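Local structure of probable ss-1,3-N-acetylglucosaminyltransferase (6H21) at residues Lys191-Thr196 / Phe245-Glu250; Lys176-Ser181 / Leu201-Phe206. The protein is a probable glycosyltransferase that combines a family 2 domain of the GT-A clan with a mostly helical TarS-type linker domain. One frame throughout, in Å; residues are numbered along the deposited sequence.

Interaction 1: Lys191-Thr196 / Phe245-Glu250; sequences KTFSKT and FATINE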
loop_
_atom_site.group_PDB
_atom_site.type_symbol
_atom_site.label_atom_id
_atom_site.label_comp_id
_atom_site.label_asym_id
_atom_site.label_seq_id
_atom_site.Cartn_x
_atom_site.Cartn_y
_atom_site.Cartn_z
ATOM N N LYS C 191 -0.848 -10.071 -37.927
ATOM C CA LYS C 191 -2.062 -10.636 -37.378
ATOM C C LYS C 191 -3.183 -9.602 -37.515
ATOM O O LYS C 191 -2.935 -8.392 -37.515
ATOM C CB LYS C 191 -1.846 -11.061 -35.922
ATOM C CG LYS C 191 -0.778 -12.130 -35.712
ATOM C CD LYS C 191 -0.904 -13.338 -36.637
ATOM C CE LYS C 191 0.319 -14.235 -36.634
ATOM N NZ LYS C 191 0.698 -14.649 -35.261
ATOM N N THR C 192 -4.418 -10.108 -37.605
ATOM C CA THR C 192 -5.569 -9.339 -38.067
ATOM C C THR C 192 -6.690 -9.251 -37.021
ATOM O O THR C 192 -7.763 -8.742 -37.353
ATOM C CB THR C 192 -6.142 -9.987 -39.329
ATOM O OG1 THR C 192 -6.361 -11.370 -39.044
ATOM C CG2 THR C 192 -5.221 -9.838 -40.520
ATOM N N PHE C 193 -6.461 -9.746 -35.796
ATOM C CA PHE C 193 -7.536 -9.895 -34.785
ATOM C C PHE C 193 -7.542 -8.730 -33.773
ATOM O O PHE C 193 -8.475 -8.607 -32.959
ATOM C CB PHE C 193 -7.425 -11.254 -34.080
ATOM C CG PHE C 193 -6.115 -11.543 -33.380
ATOM C CD1 PHE C 193 -5.816 -10.972 -32.150
ATOM C CD2 PHE C 193 -5.196 -12.424 -33.936
ATOM C CE1 PHE C 193 -4.616 -11.253 -31.512
ATOM C CE2 PHE C 193 -4.000 -12.705 -33.293
ATOM C CZ PHE C 193 -3.710 -12.114 -32.089
ATOM N N SER C 194 -6.527 -7.860 -33.820
ATOM C CA SER C 194 -6.422 -6.761 -32.885
ATOM C C SER C 194 -6.135 -5.449 -33.619
ATOM O O SER C 194 -5.440 -5.441 -34.625
ATOM C CB SER C 194 -5.359 -7.054 -31.857
ATOM O OG SER C 194 -5.221 -5.980 -30.953
ATOM N N LYS C 195 -6.638 -4.342 -33.058
ATOM C CA LYS C 195 -6.464 -3.003 -33.624
ATOM C C LYS C 195 -5.145 -2.390 -33.141
ATOM O O LYS C 195 -4.642 -1.450 -33.764
ATOM C CB LYS C 195 -7.637 -2.096 -33.234
ATOM N N THR C 196 -4.577 -2.931 -32.055
ATOM C CA THR C 196 -3.345 -2.404 -31.462
ATOM C C THR C 196 -2.326 -3.532 -31.216
ATOM O O THR C 196 -2.680 -4.736 -31.084
ATOM C CB THR C 196 -3.648 -1.628 -30.176
ATOM O OG1 THR C 196 -4.361 -2.477 -29.275
ATOM C CG2 THR C 196 -4.476 -0.388 -30.428
ATOM N N PHE C 245 -4.805 -7.720 -25.222
ATOM C CA PHE C 245 -4.011 -8.610 -24.358
ATOM C C PHE C 245 -3.788 -9.978 -25.022
ATOM O O PHE C 245 -2.814 -10.640 -24.694
ATOM C CB PHE C 245 -4.587 -8.696 -22.943
ATOM C CG PHE C 245 -4.264 -7.474 -22.116
ATOM C CD1 PHE C 245 -2.945 -7.154 -21.823
ATOM C CD2 PHE C 245 -5.262 -6.616 -21.681
ATOM C CE1 PHE C 245 -2.625 -6.020 -21.093
ATOM C CE2 PHE C 245 -4.941 -5.489 -20.942
ATOM C CZ PHE C 245 -3.627 -5.186 -20.662
ATOM N N ALA C 246 -4.637 -10.369 -25.982
ATOM C CA ALA C 246 -4.349 -11.557 -26.831
ATOM C C ALA C 246 -3.110 -11.302 -27.706
ATOM O O ALA C 246 -2.343 -12.217 -27.975
ATOM C CB ALA C 246 -5.550 -11.919 -27.676
ATOM N N THR C 247 -2.910 -10.057 -28.151
ATOM C CA THR C 247 -1.753 -9.695 -28.948
ATOM C C THR C 247 -0.488 -9.730 -28.079
ATOM O O THR C 247 0.535 -10.286 -28.490
ATOM C CB THR C 247 -1.954 -8.349 -29.648
ATOM O OG1 THR C 247 -3.081 -8.515 -30.513
ATOM C CG2 THR C 247 -0.765 -7.935 -30.478
ATOM N N ILE C 248 -0.584 -9.172 -26.869
ATOM C CA ILE C 248 0.539 -9.176 -25.926
ATOM C C ILE C 248 0.933 -10.630 -25.620
ATOM O O ILE C 248 2.114 -10.961 -25.578
ATOM C CB ILE C 248 0.211 -8.386 -24.642
ATOM C CG1 ILE C 248 -0.188 -6.934 -24.921
ATOM C CG2 ILE C 248 1.358 -8.471 -23.647
ATOM C CD1 ILE C 248 0.841 -6.143 -25.668
ATOM N N ASN C 249 -0.054 -11.492 -25.409
ATOM C CA ASN C 249 0.189 -12.911 -25.190
ATOM C C ASN C 249 1.076 -13.485 -26.315
ATOM O O ASN C 249 1.971 -14.246 -26.048
ATOM C CB ASN C 249 -1.116 -13.697 -25.023
ATOM C CG ASN C 249 -0.874 -15.154 -24.695
ATOM O OD1 ASN C 249 -1.268 -16.050 -25.449
ATOM N ND2 ASN C 249 -0.128 -15.403 -23.637
ATOM N N GLU C 250 0.843 -13.089 -27.566
ATOM C CA GLU C 250 1.580 -13.621 -28.712
ATOM C C GLU C 250 3.026 -13.112 -28.716
ATOM O O GLU C 250 3.921 -13.817 -29.171
ATOM C CB GLU C 250 0.856 -13.293 -30.026
ATOM C CG GLU C 250 -0.509 -13.957 -30.146
ATOM C CD GLU C 250 -0.506 -15.475 -30.262
ATOM O OE1 GLU C 250 0.411 -16.019 -30.919
ATOM O OE2 GLU C 250 -1.436 -16.126 -29.696
#
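The ring of Phe193 overlaps one flank of helix 242-256, where it meets Ala246, Thr247 and Glu250. Its CE1 lies 3.3 Å from Thr247 OG1 and 4.0 Å from Ala246 CB, both approaching obliquely, whereas Glu250 CG comes up at the ring edge near CZ. A chi1 of 58° sets CG between the backbone N and the carbonyl carbon, on the side from which the ring reaches the helix, although Phe193 itself remains largely exposed. An aromatic side chain suits this place because one broad group covers two neighbouring residues, Ala246 and Thr247, and Glu250 one turn further on.

Thr247 fills the centre of the contact. Its OG1, beside its own backbone N, is hydrogen-bonded to Gln243 O one turn earlier, so this buried polar atom is satisfied within the helix. The methyl CG2 lies 3.8 Å from Thr196 O. A beta-branched threonine thus offers an oxygen to one part of the loop and a methyl to another.

Ser194 is small enough to come very close: its CB is 3.0 Å from Thr247 OG1, a tight fit. The two hydroxyls are near each other but badly angled for a bond. Ser194 OG donates instead to Thr196 O at 2.8 Å, meeting a lone pair in the carbonyl plane, a local bond within the loop. Ser194 N is hydrogen-bonded to Glu198 OE2.

At the far end Lys191 NZ stands 4.6 Å from Glu250 OE1, beyond a salt bridge but probably attractive; its other acidic neighbour, Glu205, gives a long, weak ion pair. The whole is a loop-on-helix interface, joining the segment ahead of helix 198-207, with the Thr196 side chain about 8 Å from the bound uridine-diphosphate-N-acetylglucosamine, to helix 242-256, within the TarS-type linker domain.

Interaction 2: Lys176-Ser181 / Leu201-Phe206; sequences KMFKKS and LFTIEF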
loop_
_atom_site.group_PDB
_atom_site.type_symbol
_atom_site.label_atom_id
_atom_site.label_comp_id
_atom_site.label_asym_id
_atom_site.label_seq_id
_atom_site.Cartn_x
_atom_site.Cartn_y
_atom_site.Cartn_z
ATOM N N LYS C 176 10.884 0.279 -41.037
ATOM C CA LYS C 176 12.241 -0.241 -40.988
ATOM C C LYS C 176 12.483 -1.093 -42.239
ATOM O O LYS C 176 11.538 -1.428 -42.959
ATOM C CB LYS C 176 12.410 -1.123 -39.744
ATOM C CG LYS C 176 12.278 -0.406 -38.403
ATOM C CD LYS C 176 12.286 -1.344 -37.224
ATOM C CE LYS C 176 12.391 -0.636 -35.889
ATOM N NZ LYS C 176 11.257 0.291 -35.631
ATOM N N MET C 177 13.736 -1.494 -42.459
ATOM C CA MET C 177 14.091 -2.337 -43.608
ATOM C C MET C 177 14.347 -3.773 -43.116
ATOM O O MET C 177 15.244 -4.018 -42.350
ATOM C CB MET C 177 15.314 -1.766 -44.334
ATOM C CG MET C 177 15.701 -2.540 -45.577
ATOM S SD MET C 177 16.980 -1.721 -46.563
ATOM C CE MET C 177 16.097 -0.262 -47.111
ATOM N N PHE C 178 13.520 -4.713 -43.589
ATOM C CA PHE C 178 13.496 -6.112 -43.180
ATOM C C PHE C 178 13.930 -7.029 -44.338
ATOM O O PHE C 178 13.420 -6.915 -45.411
ATOM C CB PHE C 178 12.068 -6.533 -42.819
ATOM C CG PHE C 178 11.442 -5.905 -41.599
ATOM C CD1 PHE C 178 10.764 -4.697 -41.683
ATOM C CD2 PHE C 178 11.457 -6.563 -40.383
ATOM C CE1 PHE C 178 10.146 -4.151 -40.572
ATOM C CE2 PHE C 178 10.841 -6.008 -39.272
ATOM C CZ PHE C 178 10.186 -4.805 -39.369
ATOM N N LYS C 179 14.816 -7.990 -44.067
ATOM C CA LYS C 179 15.237 -8.985 -45.063
ATOM C C LYS C 179 14.067 -9.935 -45.350
ATOM O O LYS C 179 13.510 -10.549 -44.455
ATOM C CB LYS C 179 16.471 -9.753 -44.580
ATOM C CG LYS C 179 17.001 -10.773 -45.580
ATOM C CD LYS C 179 18.329 -11.373 -45.185
ATOM C CE LYS C 179 19.494 -10.606 -45.772
ATOM N NZ LYS C 179 20.791 -11.192 -45.371
ATOM N N LYS C 180 13.721 -10.062 -46.629
ATOM C CA LYS C 180 12.495 -10.729 -47.054
ATOM C C LYS C 180 12.547 -12.241 -46.762
ATOM O O LYS C 180 11.520 -12.853 -46.446
ATOM C CB LYS C 180 12.245 -10.447 -48.541
ATOM C CG LYS C 180 10.927 -10.991 -49.080
ATOM C CD LYS C 180 9.707 -10.313 -48.488
ATOM C CE LYS C 180 8.417 -11.090 -48.654
ATOM N NZ LYS C 180 8.285 -11.732 -49.983
ATOM N N SER C 181 13.728 -12.853 -46.874
ATOM C CA SER C 181 13.855 -14.317 -46.739
ATOM C C SER C 181 13.484 -14.764 -45.315
ATOM O O SER C 181 12.945 -15.853 -45.106
ATOM C CB SER C 181 15.241 -14.768 -47.135
ATOM O OG SER C 181 16.223 -14.149 -46.311
ATOM N N LEU C 201 4.105 -7.038 -32.555
ATOM C CA LEU C 201 4.163 -8.476 -32.636
ATOM C C LEU C 201 4.964 -8.900 -33.875
ATOM O O LEU C 201 5.780 -9.807 -33.784
ATOM C CB LEU C 201 2.752 -9.064 -32.671
ATOM C CG LEU C 201 2.697 -10.574 -32.908
ATOM C CD1 LEU C 201 3.530 -11.320 -31.883
ATOM C CD2 LEU C 201 1.259 -11.078 -32.893
ATOM N N PHE C 202 4.728 -8.223 -35.008
ATOM C CA PHE C 202 5.444 -8.513 -36.244
ATOM C C PHE C 202 6.948 -8.275 -36.042
ATOM O O PHE C 202 7.740 -9.132 -36.373
ATOM C CB PHE C 202 4.899 -7.685 -37.408
ATOM C CG PHE C 202 5.584 -7.952 -38.725
ATOM C CD1 PHE C 202 6.799 -7.349 -39.021
ATOM C CD2 PHE C 202 5.032 -8.825 -39.648
ATOM C CE1 PHE C 202 7.436 -7.595 -40.225
ATOM C CE2 PHE C 202 5.669 -9.073 -40.850
ATOM C CZ PHE C 202 6.874 -8.466 -41.136
ATOM N N THR C 203 7.328 -7.117 -35.484
ATOM C CA THR C 203 8.738 -6.795 -35.282
ATOM C C THR C 203 9.392 -7.782 -34.302
ATOM O O THR C 203 10.515 -8.250 -34.557
ATOM C CB THR C 203 8.934 -5.344 -34.832
ATOM O OG1 THR C 203 8.404 -4.479 -35.838
ATOM C CG2 THR C 203 10.387 -5.003 -34.600
ATOM N N ILE C 204 8.695 -8.125 -33.212
ATOM C CA ILE C 204 9.191 -9.106 -32.236
ATOM C C ILE C 204 9.366 -10.482 -32.894
ATOM O O ILE C 204 10.392 -11.128 -32.671
ATOM C CB ILE C 204 8.262 -9.188 -31.005
ATOM C CG1 ILE C 204 8.270 -7.887 -30.196
ATOM C CG2 ILE C 204 8.576 -10.420 -30.156
ATOM C CD1 ILE C 204 9.311 -7.810 -29.107
ATOM N N GLU C 205 8.356 -10.948 -33.651
ATOM C CA GLU C 205 8.440 -12.246 -34.364
ATOM C C GLU C 205 9.680 -12.229 -35.268
ATOM O O GLU C 205 10.415 -13.227 -35.340
ATOM C CB GLU C 205 7.165 -12.559 -35.161
ATOM C CG GLU C 205 5.988 -12.992 -34.288
ATOM C CD GLU C 205 4.698 -13.461 -34.968
ATOM O OE1 GLU C 205 4.424 -13.057 -36.115
ATOM O OE2 GLU C 205 3.937 -14.222 -34.323
ATOM N N PHE C 206 9.927 -11.088 -35.932
ATOM C CA PHE C 206 11.073 -10.956 -36.809
ATOM C C PHE C 206 12.371 -11.052 -36.004
ATOM O O PHE C 206 13.291 -11.791 -36.391
ATOM C CB PHE C 206 11.052 -9.641 -37.587
ATOM C CG PHE C 206 12.063 -9.592 -38.698
ATOM C CD1 PHE C 206 13.365 -9.188 -38.457
ATOM C CD2 PHE C 206 11.722 -9.985 -39.983
ATOM C CE1 PHE C 206 14.294 -9.148 -39.485
ATOM C CE2 PHE C 206 12.656 -9.952 -41.008
ATOM C CZ PHE C 206 13.941 -9.540 -40.759
#
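Phe178 and Phe206 make the closer of two T-shaped (edge-to-face) ring pairs. Phe178 presents its edge: CD2 sits 3.4 Å above the plane of the Phe206 ring, over its centre. The ring planes are 80° apart. Their centroids are separated by 4.8 Å. In the second pair Phe178 is the receiver. Phe202 CE1 points at its face, offset toward the rim, 3.9 Å from Phe178 CE2, and here the planes stand at 82°. Phe202 and Phe206 are one helical turn apart, and both carry CG anti to the backbone N, which sets both CG atoms on the side of the helix that meets Phe178. Phenylalanine suits all three places, since its hydrogen-lined edge packs well on a ring face and brings no polar group that would need a partner.

This aromatic cluster belongs to the hydrophobic layer between sheet and helix in a GT-A type alpha/beta fold. Strand 177-179 runs antiparallel between strands 105-108 and 134-142, and helix 198-207 crosses it at 44°, the short axes 11.1 Å apart. Ile183 of helix 180-185 touches all three rings, and Phe190 stacks on Phe202.

Polar atoms meet the rings at their edges. Thr203 OG1 lies in the plane of the Phe178 ring, 4.0 Å from CZ, and is hydrogen-bonded to Leu172 O, so the buried hydroxyl has a polar partner. Lys179 O likewise approaches the rim of Phe206, 3.6 Å from CE2, where the weakly positive ring hydrogens are suited to face a carbonyl oxygen.

Overall arrangement
From the N terminus the four segments come in the order 176-181, 191-196, 201-206 and 245-250, so the two contacts cross. Interaction 2 closes a loop of 19 residues, which contains the first segment of interaction 1; interaction 1 then closes one of 48 residues, which contains helix 198-207. Their centres lie about 17 Å apart, yet they touch through Leu201, whose CD2 packs 3.6 Å from both Lys191 CG and Glu250 CB. Helix 198-207 therefore stands between the mixed sheet, which interaction 2 reaches through strand 177-179, and helix 242-256 of the linker domain, which interaction 1 fastens to the loop beside the ligand pocket.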